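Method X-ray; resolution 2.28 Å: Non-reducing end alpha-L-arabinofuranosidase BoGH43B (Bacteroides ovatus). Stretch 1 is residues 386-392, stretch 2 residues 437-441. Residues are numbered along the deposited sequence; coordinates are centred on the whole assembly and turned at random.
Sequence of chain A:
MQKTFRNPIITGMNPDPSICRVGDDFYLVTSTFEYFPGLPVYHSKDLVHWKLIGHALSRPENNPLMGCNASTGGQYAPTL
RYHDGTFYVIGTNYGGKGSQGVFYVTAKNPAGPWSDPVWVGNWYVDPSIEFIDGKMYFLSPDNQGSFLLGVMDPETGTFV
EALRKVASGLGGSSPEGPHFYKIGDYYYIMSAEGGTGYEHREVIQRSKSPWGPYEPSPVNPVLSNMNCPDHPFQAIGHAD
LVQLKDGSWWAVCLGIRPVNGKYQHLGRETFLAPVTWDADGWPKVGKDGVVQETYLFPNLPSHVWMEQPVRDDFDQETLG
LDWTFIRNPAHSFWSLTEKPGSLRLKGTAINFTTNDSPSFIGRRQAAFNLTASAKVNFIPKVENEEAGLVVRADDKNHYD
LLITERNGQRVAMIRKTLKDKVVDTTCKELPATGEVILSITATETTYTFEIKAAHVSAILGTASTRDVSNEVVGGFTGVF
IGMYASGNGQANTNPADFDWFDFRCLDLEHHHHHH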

# COMPACT_ATOMS: atom_id res chain seq x y z
N GLU A 386 25.13 2.38 12.65
CA GLU A 386 24.40 3.51 12.12
C GLU A 386 22.93 3.46 12.48
O GLU A 386 22.36 2.39 12.73
CB GLU A 386 24.60 3.60 10.60
CG GLU A 386 24.19 2.35 9.84
CD GLU A 386 24.71 2.28 8.41
OE1 GLU A 386 25.80 2.85 8.10
OE2 GLU A 386 24.04 1.61 7.59
N ALA A 387 22.33 4.63 12.54
CA ALA A 387 20.91 4.77 12.80
C ALA A 387 20.45 6.17 12.39
O ALA A 387 21.22 7.13 12.47
CB ALA A 387 20.59 4.53 14.27
N GLY A 388 19.20 6.27 11.97
CA GLY A 388 18.65 7.53 11.51
C GLY A 388 17.39 7.31 10.72
O GLY A 388 16.58 6.45 11.08
N LEU A 389 17.24 8.09 9.65
CA LEU A 389 16.08 8.04 8.77
C LEU A 389 16.45 7.55 7.39
O LEU A 389 17.55 7.79 6.91
CB LEU A 389 15.42 9.42 8.65
CG LEU A 389 15.00 10.07 9.95
CD1 LEU A 389 14.33 11.41 9.68
CD2 LEU A 389 14.10 9.16 10.79
N VAL A 390 15.51 6.86 6.75
CA VAL A 390 15.72 6.30 5.42
C VAL A 390 14.52 6.60 4.51
O VAL A 390 13.36 6.49 4.94
CB VAL A 390 15.98 4.78 5.48
CG1 VAL A 390 16.06 4.16 4.08
CG2 VAL A 390 17.26 4.52 6.26
N VAL A 391 14.83 6.99 3.27
CA VAL A 391 13.87 7.06 2.19
C VAL A 391 14.08 5.75 1.45
O VAL A 391 15.13 5.55 0.83
CB VAL A 391 14.14 8.27 1.26
CG1 VAL A 391 13.12 8.34 0.14
CG2 VAL A 391 14.15 9.57 2.05
N ARG A 392 13.11 4.85 1.56
CA ARG A 392 13.21 3.53 0.95
C ARG A 392 12.29 3.47 -0.24
O ARG A 392 11.13 3.84 -0.13
CB ARG A 392 12.80 2.44 1.94
CG ARG A 392 12.47 1.07 1.32
CD ARG A 392 12.10 0.13 2.45
NE ARG A 392 11.72 -1.20 1.99
CZ ARG A 392 12.57 -2.17 1.64
NH1 ARG A 392 13.89 -1.99 1.71
NH2 ARG A 392 12.08 -3.34 1.24
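Stretch 2 (437-441) ILSIT

How does stretch 2 lie on stretch 1? Residues 437-441 form one extended strand that runs in nearly the same direction as strand 389-392, the two axes diverging by 23° and approaching to 8.4 Å. That spacing leaves room for side chains between the backbones, and no hydrogen bond joins the two stretches. The contact is one of apolar packing and buries 260 Å², both sides summed.

What does L389 do at the centre? It points toward stretch 2, with chi1 m and chi2 t, and meets two residues of alternate positions on that strand. Its CB lies 3.6 Å from I440 CD1, while L389 CD1 reaches 4.1 Å from L438 CB and 3.7 Å from the backbone atom L438 O.

How is I440 placed? Its CA-to-CB bond points toward stretch 1, and the m, t rotamer carries CD1 to both L389 and V391; I440 CD1 is 4.1 Å from V391 CG2. S439, between the two inward residues, points away.

Where does L438 sit? Also m, t, it extends to the corner of the chain at G388, where L438 CD1 packs 3.5 Å from G388 CA. An ideal CB on G388 would fall 3.0 Å from L438 CD1, a clash, so the bare glycine backbone lets the leucine in this close.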

# COMPACT_ATOMS: atom_id res chain seq x y z
N ILE A 437 18.52 16.12 15.72
CA ILE A 437 17.30 16.18 14.95
C ILE A 437 17.70 15.94 13.52
O ILE A 437 18.46 16.72 12.96
CB ILE A 437 16.59 17.54 15.06
CG1 ILE A 437 16.16 17.79 16.51
CG2 ILE A 437 15.39 17.57 14.10
CD1 ILE A 437 15.58 19.16 16.76
N LEU A 438 17.21 14.83 12.97
CA LEU A 438 17.42 14.49 11.57
C LEU A 438 16.16 14.85 10.84
O LEU A 438 15.07 14.59 11.32
CB LEU A 438 17.68 13.00 11.42
CG LEU A 438 18.95 12.45 12.05
CD1 LEU A 438 18.99 10.96 11.78
CD2 LEU A 438 20.20 13.12 11.52
N SER A 439 16.32 15.41 9.65
CA SER A 439 15.21 16.03 8.95
C SER A 439 15.28 15.73 7.44
O SER A 439 16.36 15.77 6.84
CB SER A 439 15.23 17.53 9.24
OG SER A 439 13.94 18.09 9.20
N ILE A 440 14.14 15.37 6.85
CA ILE A 440 14.01 15.15 5.42
C ILE A 440 12.83 15.96 4.95
O ILE A 440 11.73 15.81 5.47
CB ILE A 440 13.73 13.68 5.06
CG1 ILE A 440 14.86 12.77 5.58
CG2 ILE A 440 13.55 13.52 3.55
CD1 ILE A 440 14.44 11.34 5.73
N THR A 441 13.07 16.83 3.97
CA THR A 441 12.02 17.63 3.38
C THR A 441 11.90 17.23 1.91
O THR A 441 12.89 16.80 1.30
CB THR A 441 12.29 19.15 3.52
OG1 THR A 441 13.34 19.55 2.65
CG2 THR A 441 12.65 19.50 4.95